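Local coordinates for protein alpha-1,4-endofucoidanase (Mariniflexile fucanivorans, PDB 6DLH) that cleaves fucoidan, a fucose-containing polysaccharide, at internal linkages as a glycoside hydrolase of family 107, and binds calcium, at residues 39-42 / 43-47; 305-308 / 309-313; 315-318 / 319-322. All blocks are in the same frame, centred on the assembly; numbering follows the deposited sequence.

Contact 1: residues 39-42 / 43-47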
loop_
_atom_site.group_PDB
_atom_site.type_symbol
_atom_site.label_atom_id
_atom_site.label_comp_id
_atom_site.label_asym_id
_atom_site.label_seq_id
_atom_site.Cartn_x
_atom_site.Cartn_y
_atom_site.Cartn_z
ATOM N N ALA A 39 12.946 -1.980 20.841
ATOM C CA ALA A 39 13.361 -1.391 19.577
ATOM C C ALA A 39 14.878 -1.486 19.430
ATOM O O ALA A 39 15.490 -0.719 18.684
ATOM C CB ALA A 39 12.878 0.038 19.491
ATOM N N GLU A 40 15.492 -2.453 20.124
ATOM C CA GLU A 40 16.944 -2.558 20.123
ATOM C C GLU A 40 17.444 -2.906 18.719
ATOM O O GLU A 40 18.579 -2.591 18.357
ATOM C CB GLU A 40 17.407 -3.548 21.198
ATOM C CG GLU A 40 18.826 -4.062 21.016
ATOM C CD GLU A 40 19.942 -3.031 21.133
ATOM O OE1 GLU A 40 19.718 -1.970 21.775
ATOM O OE2 GLU A 40 21.037 -3.289 20.573
ATOM N N TRP A 41 16.586 -3.560 17.927
ATOM C CA TRP A 41 16.938 -3.980 16.579
ATOM C C TRP A 41 17.036 -2.760 15.665
ATOM O O TRP A 41 17.653 -2.833 14.608
ATOM C CB TRP A 41 15.904 -4.979 16.048
ATOM C CG TRP A 41 14.519 -4.414 15.990
ATOM C CD1 TRP A 41 13.551 -4.539 16.942
ATOM C CD2 TRP A 41 13.938 -3.632 14.927
ATOM N NE1 TRP A 41 12.410 -3.898 16.545
ATOM C CE2 TRP A 41 12.616 -3.331 15.315
ATOM C CE3 TRP A 41 14.401 -3.152 13.693
ATOM C CZ2 TRP A 41 11.756 -2.572 14.518
ATOM C CZ3 TRP A 41 13.551 -2.404 12.904
ATOM C CH2 TRP A 41 12.247 -2.121 13.311
ATOM N N MET A 42 16.404 -1.660 16.094
ATOM C CA MET A 42 16.343 -0.409 15.359
ATOM C C MET A 42 17.715 0.274 15.351
ATOM O O MET A 42 18.009 1.060 14.451
ATOM C CB MET A 42 15.285 0.505 15.984
ATOM C CG MET A 42 15.120 1.853 15.316
ATOM S SD MET A 42 13.555 2.051 14.435
ATOM C CE MET A 42 12.421 1.194 15.530
ATOM N N ARG A 43 18.567 -0.053 16.334
ATOM C CA ARG A 43 19.922 0.479 16.381
ATOM C C ARG A 43 20.756 -0.129 15.256
ATOM O O ARG A 43 20.907 -1.348 15.180
ATOM C CB ARG A 43 20.551 0.282 17.766
ATOM C CG ARG A 43 20.065 1.290 18.797
ATOM C CD ARG A 43 20.536 1.046 20.219
ATOM N NE ARG A 43 21.927 1.403 20.453
ATOM C CZ ARG A 43 22.917 0.533 20.625
ATOM N NH1 ARG A 43 22.656 -0.759 20.724
ATOM N NH2 ARG A 43 24.168 0.953 20.684
ATOM N N GLY A 44 21.283 0.744 14.382
ATOM C CA GLY A 44 22.046 0.336 13.211
ATOM C C GLY A 44 21.163 -0.012 12.011
ATOM O O GLY A 44 21.671 -0.435 10.975
ATOM N N ALA A 45 19.849 0.204 12.144
ATOM C CA ALA A 45 18.862 -0.292 11.191
ATOM C C ALA A 45 18.608 0.719 10.075
ATOM O O ALA A 45 18.487 1.916 10.327
ATOM C CB ALA A 45 17.570 -0.637 11.904
ATOM N N LEU A 46 18.483 0.195 8.847
ATOM C CA LEU A 46 18.260 0.986 7.648
ATOM C C LEU A 46 16.881 0.655 7.082
ATOM O O LEU A 46 16.604 -0.500 6.753
ATOM C CB LEU A 46 19.363 0.647 6.638
ATOM C CG LEU A 46 19.201 1.251 5.242
ATOM C CD1 LEU A 46 19.231 2.776 5.308
ATOM C CD2 LEU A 46 20.302 0.752 4.319
ATOM N N GLY A 47 16.030 1.682 6.950
ATOM C CA GLY A 47 14.666 1.477 6.479
ATOM C C GLY A 47 14.350 2.250 5.200
ATOM O O GLY A 47 15.064 3.177 4.832
#
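A type II beta turn from Met-42 to Ala-45, leading out of a short 3-10 segment, joins residues 39-42 to 43-47. Its closing bond runs from Ala-45 N to Met-42 O (3.1 Å). Just before it, Arg-43 N bonds to Glu-40 O at 3.2 Å and carries the 3-10 pattern into the turn. Gly-44 fills the corner with a positive phi of 84°, a value that favours glycine. This turn feeds strand 46-49 of the seven-stranded parallel sheet in the catalytic domain; Leu-46 N, in that strand, is hydrogen-bonded to OD2 of Asp-79, a calcium ligand. Glu-40 and Arg-43, which both also touch Tyr-325, form a salt bridge. The carboxylate meets the guanidinium at its edge, the two planes 40° apart, and Arg-43 NH1 serves both oxygens, 3.0 Å from Glu-40 OE2 and 3.3 Å from Glu-40 OE1, each a weak hydrogen bond. The arginine chain bends at chi3 (75°) to bring NH1 there, while NH2 bonds to Asn-323 O. Ala-45 CB points back toward residues 39-42, 3.5 Å from Trp-41 O and 4.4 Å from CE3 of the same residue's indole, which it meets obliquely.

Contact 2: residues 305-308 / 309-313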
loop_
_atom_site.group_PDB
_atom_site.type_symbol
_atom_site.label_atom_id
_atom_site.label_comp_id
_atom_site.label_asym_id
_atom_site.label_seq_id
_atom_site.Cartn_x
_atom_site.Cartn_y
_atom_site.Cartn_z
ATOM N N PRO A 305 16.468 25.942 2.556
ATOM C CA PRO A 305 17.769 26.616 2.649
ATOM C C PRO A 305 18.832 25.942 3.520
ATOM O O PRO A 305 18.541 25.061 4.334
ATOM C CB PRO A 305 17.450 28.017 3.191
ATOM C CG PRO A 305 16.084 27.879 3.841
ATOM C CD PRO A 305 15.373 26.773 3.084
ATOM N N GLU A 306 20.066 26.407 3.325
ATOM C CA GLU A 306 21.314 25.784 3.739
ATOM C C GLU A 306 21.373 25.486 5.240
ATOM O O GLU A 306 22.016 24.516 5.643
ATOM C CB GLU A 306 22.430 26.769 3.403
ATOM C CG GLU A 306 23.684 26.112 2.880
ATOM C CD GLU A 306 24.534 27.120 2.125
ATOM O OE1 GLU A 306 24.535 28.323 2.518
ATOM O OE2 GLU A 306 25.171 26.708 1.134
ATOM N N ALA A 307 20.758 26.347 6.062
ATOM C CA ALA A 307 20.697 26.156 7.505
ATOM C C ALA A 307 20.107 24.784 7.844
ATOM O O ALA A 307 20.550 24.147 8.800
ATOM C CB ALA A 307 19.895 27.265 8.154
ATOM N N LEU A 308 19.119 24.330 7.058
ATOM C CA LEU A 308 18.493 23.032 7.294
ATOM C C LEU A 308 19.505 21.898 7.097
ATOM O O LEU A 308 19.450 20.886 7.804
ATOM C CB LEU A 308 17.260 22.859 6.398
ATOM C CG LEU A 308 16.124 23.861 6.615
ATOM C CD1 LEU A 308 14.970 23.574 5.668
ATOM C CD2 LEU A 308 15.642 23.851 8.065
ATOM N N TYR A 309 20.449 22.081 6.162
ATOM C CA TYR A 309 21.495 21.080 5.986
ATOM C C TYR A 309 22.220 20.852 7.318
ATOM O O TYR A 309 22.419 19.714 7.737
ATOM C CB TYR A 309 22.466 21.453 4.853
ATOM C CG TYR A 309 23.426 20.332 4.538
ATOM C CD1 TYR A 309 24.469 20.020 5.403
ATOM C CD2 TYR A 309 23.248 19.528 3.421
ATOM C CE1 TYR A 309 25.317 18.952 5.162
ATOM C CE2 TYR A 309 24.098 18.464 3.157
ATOM C CZ TYR A 309 25.136 18.179 4.030
ATOM O OH TYR A 309 25.967 17.122 3.796
ATOM N N THR A 310 22.604 21.946 7.983
ATOM C CA THR A 310 23.311 21.889 9.250
ATOM C C THR A 310 22.432 21.247 10.318
ATOM O O THR A 310 22.891 20.359 11.036
ATOM C CB THR A 310 23.687 23.297 9.724
ATOM O OG1 THR A 310 24.634 23.819 8.796
ATOM C CG2 THR A 310 24.248 23.332 11.129
ATOM N N TYR A 311 21.182 21.725 10.435
ATOM C CA TYR A 311 20.289 21.258 11.485
ATOM C C TYR A 311 20.066 19.753 11.360
ATOM O O TYR A 311 20.096 19.030 12.355
ATOM C CB TYR A 311 18.935 21.977 11.447
ATOM C CG TYR A 311 18.953 23.483 11.577
ATOM C CD1 TYR A 311 19.987 24.145 12.216
ATOM C CD2 TYR A 311 17.904 24.246 11.079
ATOM C CE1 TYR A 311 20.000 25.526 12.323
ATOM C CE2 TYR A 311 17.895 25.626 11.186
ATOM C CZ TYR A 311 18.945 26.267 11.819
ATOM O OH TYR A 311 18.956 27.627 11.920
ATOM N N ASN A 312 19.824 19.293 10.132
ATOM C CA ASN A 312 19.474 17.901 9.901
ATOM C C ASN A 312 20.704 17.000 9.996
ATOM O O ASN A 312 20.586 15.868 10.467
ATOM C CB ASN A 312 18.666 17.719 8.613
ATOM C CG ASN A 312 17.247 18.216 8.796
ATOM O OD1 ASN A 312 16.595 17.873 9.783
ATOM N ND2 ASN A 312 16.776 19.046 7.877
ATOM N N HIS A 313 21.865 17.498 9.544
ATOM C CA HIS A 313 23.087 16.712 9.618
ATOM C C HIS A 313 23.559 16.604 11.067
ATOM O O HIS A 313 24.075 15.563 11.465
ATOM C CB HIS A 313 24.196 17.220 8.678
ATOM C CG HIS A 313 25.338 16.258 8.648
ATOM N ND1 HIS A 313 26.480 16.433 9.412
ATOM C CD2 HIS A 313 25.476 15.063 8.028
ATOM C CE1 HIS A 313 27.293 15.413 9.226
ATOM N NE2 HIS A 313 26.690 14.553 8.391
HETATM O O HOH W 1 24.441 25.541 6.873
#
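Tyr-311 lays one face of its ring over the backbone of Ala-307, one helical turn earlier. Ala-307 O sits 3.2 Å above the Tyr-311 ring plane, offset toward the rim, and the same oxygen accepts the backbone bond from Tyr-311 N (3.0 Å). With CG anti to the carbonyl carbon (chi1 -58°), the ring runs back along the helix, and Tyr-311 CZ comes to 3.9 Å from Ala-307 CB. Leu-308 reaches the ring obliquely, its CD2 3.8 Å from Tyr-311 CD2. All this lies near the start of helix 307-321, where Asn-312 N bonds to Leu-308 O (2.8 Å). A water bridges Glu-306 O, to which it donates, and Thr-310 OG1, which lies 2.6 Å from the water oxygen. An alanine in place of Tyr-311 is likely to leave Ala-307 CB and Leu-308 CD2 without their ring partner, uncovering the carbonyl of Ala-307. Tyr-309 turns the other way: its CG lies anti to the backbone N (chi1 -172°), and its ring leaves the turn to meet Trp-367 of helix 361-372 edge-to-face, the hydroxyl bonding to the indole NE1. Asn-312 is held through its amide, ND2 by Met-302 O and OD1 by Phe-296 N.

Contact 3: residues 315-318 / 319-322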
loop_
_atom_site.group_PDB
_atom_site.type_symbol
_atom_site.label_atom_id
_atom_site.label_comp_id
_atom_site.label_asym_id
_atom_site.label_seq_id
_atom_site.Cartn_x
_atom_site.Cartn_y
_atom_site.Cartn_z
ATOM N N LEU A 315 21.543 16.410 13.476
ATOM C CA LEU A 315 20.651 15.415 14.054
ATOM C C LEU A 315 21.272 14.029 13.881
ATOM O O LEU A 315 21.247 13.205 14.790
ATOM C CB LEU A 315 19.272 15.510 13.386
ATOM C CG LEU A 315 18.177 14.584 13.932
ATOM C CD1 LEU A 315 16.798 15.152 13.618
ATOM C CD2 LEU A 315 18.296 13.182 13.348
ATOM N N VAL A 316 21.828 13.782 12.696
ATOM C CA VAL A 316 22.419 12.496 12.385
ATOM C C VAL A 316 23.694 12.304 13.211
ATOM O O VAL A 316 23.928 11.220 13.743
ATOM C CB VAL A 316 22.611 12.382 10.860
ATOM C CG1 VAL A 316 24.013 12.036 10.418
ATOM C CG2 VAL A 316 21.566 11.503 10.198
ATOM N N VAL A 317 24.483 13.380 13.376
ATOM C CA VAL A 317 25.684 13.325 14.194
ATOM C C VAL A 317 25.290 13.056 15.646
ATOM O O VAL A 317 25.951 12.270 16.319
ATOM C CB VAL A 317 26.557 14.590 14.032
ATOM C CG1 VAL A 317 27.691 14.637 15.048
ATOM C CG2 VAL A 317 27.117 14.685 12.626
ATOM N N PHE A 318 24.189 13.674 16.101
ATOM C CA PHE A 318 23.661 13.441 17.442
ATOM C C PHE A 318 23.421 11.950 17.692
ATOM O O PHE A 318 23.636 11.460 18.801
ATOM C CB PHE A 318 22.363 14.222 17.674
ATOM C CG PHE A 318 21.839 14.176 19.091
ATOM C CD1 PHE A 318 22.249 15.108 20.035
ATOM C CD2 PHE A 318 20.941 13.199 19.489
ATOM C CE1 PHE A 318 21.776 15.068 21.340
ATOM C CE2 PHE A 318 20.470 13.151 20.795
ATOM C CZ PHE A 318 20.885 14.085 21.719
ATOM N N MET A 319 22.928 11.246 16.663
ATOM C CA MET A 319 22.624 9.827 16.760
ATOM C C MET A 319 23.923 9.045 16.931
ATOM O O MET A 319 23.988 8.109 17.721
ATOM C CB MET A 319 21.872 9.337 15.517
ATOM C CG MET A 319 20.418 9.780 15.481
ATOM S SD MET A 319 19.579 9.453 13.906
ATOM C CE MET A 319 19.635 7.666 13.839
ATOM N N GLN A 320 24.967 9.470 16.216
ATOM C CA GLN A 320 26.280 8.857 16.331
ATOM C C GLN A 320 26.882 9.100 17.717
ATOM O O GLN A 320 27.348 8.159 18.359
ATOM C CB GLN A 320 27.180 9.379 15.215
ATOM C CG GLN A 320 28.619 8.891 15.297
ATOM C CD GLN A 320 29.403 9.510 14.169
ATOM O OE1 GLN A 320 29.739 8.838 13.190
ATOM N NE2 GLN A 320 29.657 10.809 14.278
ATOM N N THR A 321 26.869 10.362 18.177
ATOM C CA THR A 321 27.531 10.731 19.424
ATOM C C THR A 321 26.930 9.942 20.582
ATOM O O THR A 321 27.635 9.578 21.522
ATOM C CB THR A 321 27.456 12.240 19.695
ATOM O OG1 THR A 321 28.016 12.872 18.545
ATOM C CG2 THR A 321 28.220 12.667 20.934
ATOM N N ASN A 322 25.628 9.663 20.480
ATOM C CA ASN A 322 24.868 9.095 21.578
ATOM C C ASN A 322 24.658 7.591 21.396
ATOM O O ASN A 322 23.837 6.998 22.095
ATOM C CB ASN A 322 23.549 9.848 21.746
ATOM C CG ASN A 322 23.754 11.170 22.450
ATOM O OD1 ASN A 322 23.950 11.188 23.659
ATOM N ND2 ASN A 322 23.738 12.266 21.711
#
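Phe-318, with Asn-322 as its partner, and Met-319 are the centre of this contact, at the C-terminal end of helix 307-321. Phe-318 and Asn-322 cross with the amide nitrogen standing over the ring and the amide tilted. ND2 of Asn-322 is 3.3 Å above the phenyl plane of Phe-318, over its centre, while ring and amide planes are 41° apart. Asn-322 ND2 donates to Phe-318 O at 3.0 Å (159°), the oxygen lying in the amide plane. The backbone joins in, Asn-322 N to Phe-318 O being 3.2 Å, so two donors of one residue grip a single oxygen at the point where the chain leaves helical geometry. The side chain thus takes up a carbonyl of the last turn, and the ND2 bond, in the amide plane, helps fix the amide's rotation over the ring. Phe-318 places its ring there by setting CG anti to the backbone N (chi1 -173°).

Met-319 lies on another side of the helix. Its CG is anti to the carbonyl carbon, and the chain runs back along the helix until Met-319 SD is 4.0 Å from Leu-315 CD2, with Met-319 CG passing 3.6 Å from Leu-315 O. Its backbone N bonds to Leu-315 O and, weakly, to Val-316 O. Thr-321 N donates to Val-317 O at 2.8 Å.

Leu-315, Val-316 and Met-319 all touch Phe-342 of strand 341-342, an outermost strand of the parallel sheet. Phe-318 packs instead on the loop residues Asn-279 and Pro-280, its side chain about 6 Å from that of the calcium ligand Phe-327. Val-316, Val-317 and Gln-320 meet Thr-370 of helix 361-372, so this last part of helix 307-321 packs between the edge strand, that helix and the loop.

Along the chain the order is contact 1, contact 2, contact 3. Contacts 2 and 3 belong to one helix, 307-321, with centres 14 Å apart: 305-313 covers its start and 315-322 its end. Contact 1 leads into strand 46-49 of the parallel sheet; its centre is also 14 Å from that of contact 3, with nearest atoms about 6 Å apart, but 24 Å from the centre of contact 2. The helix packs along helix 361-372, and its second half against strand 341-342 at the sheet's edge. All three lie in the catalytic part, where contact 1 adjoins one calcium site and contact 3 lies near another.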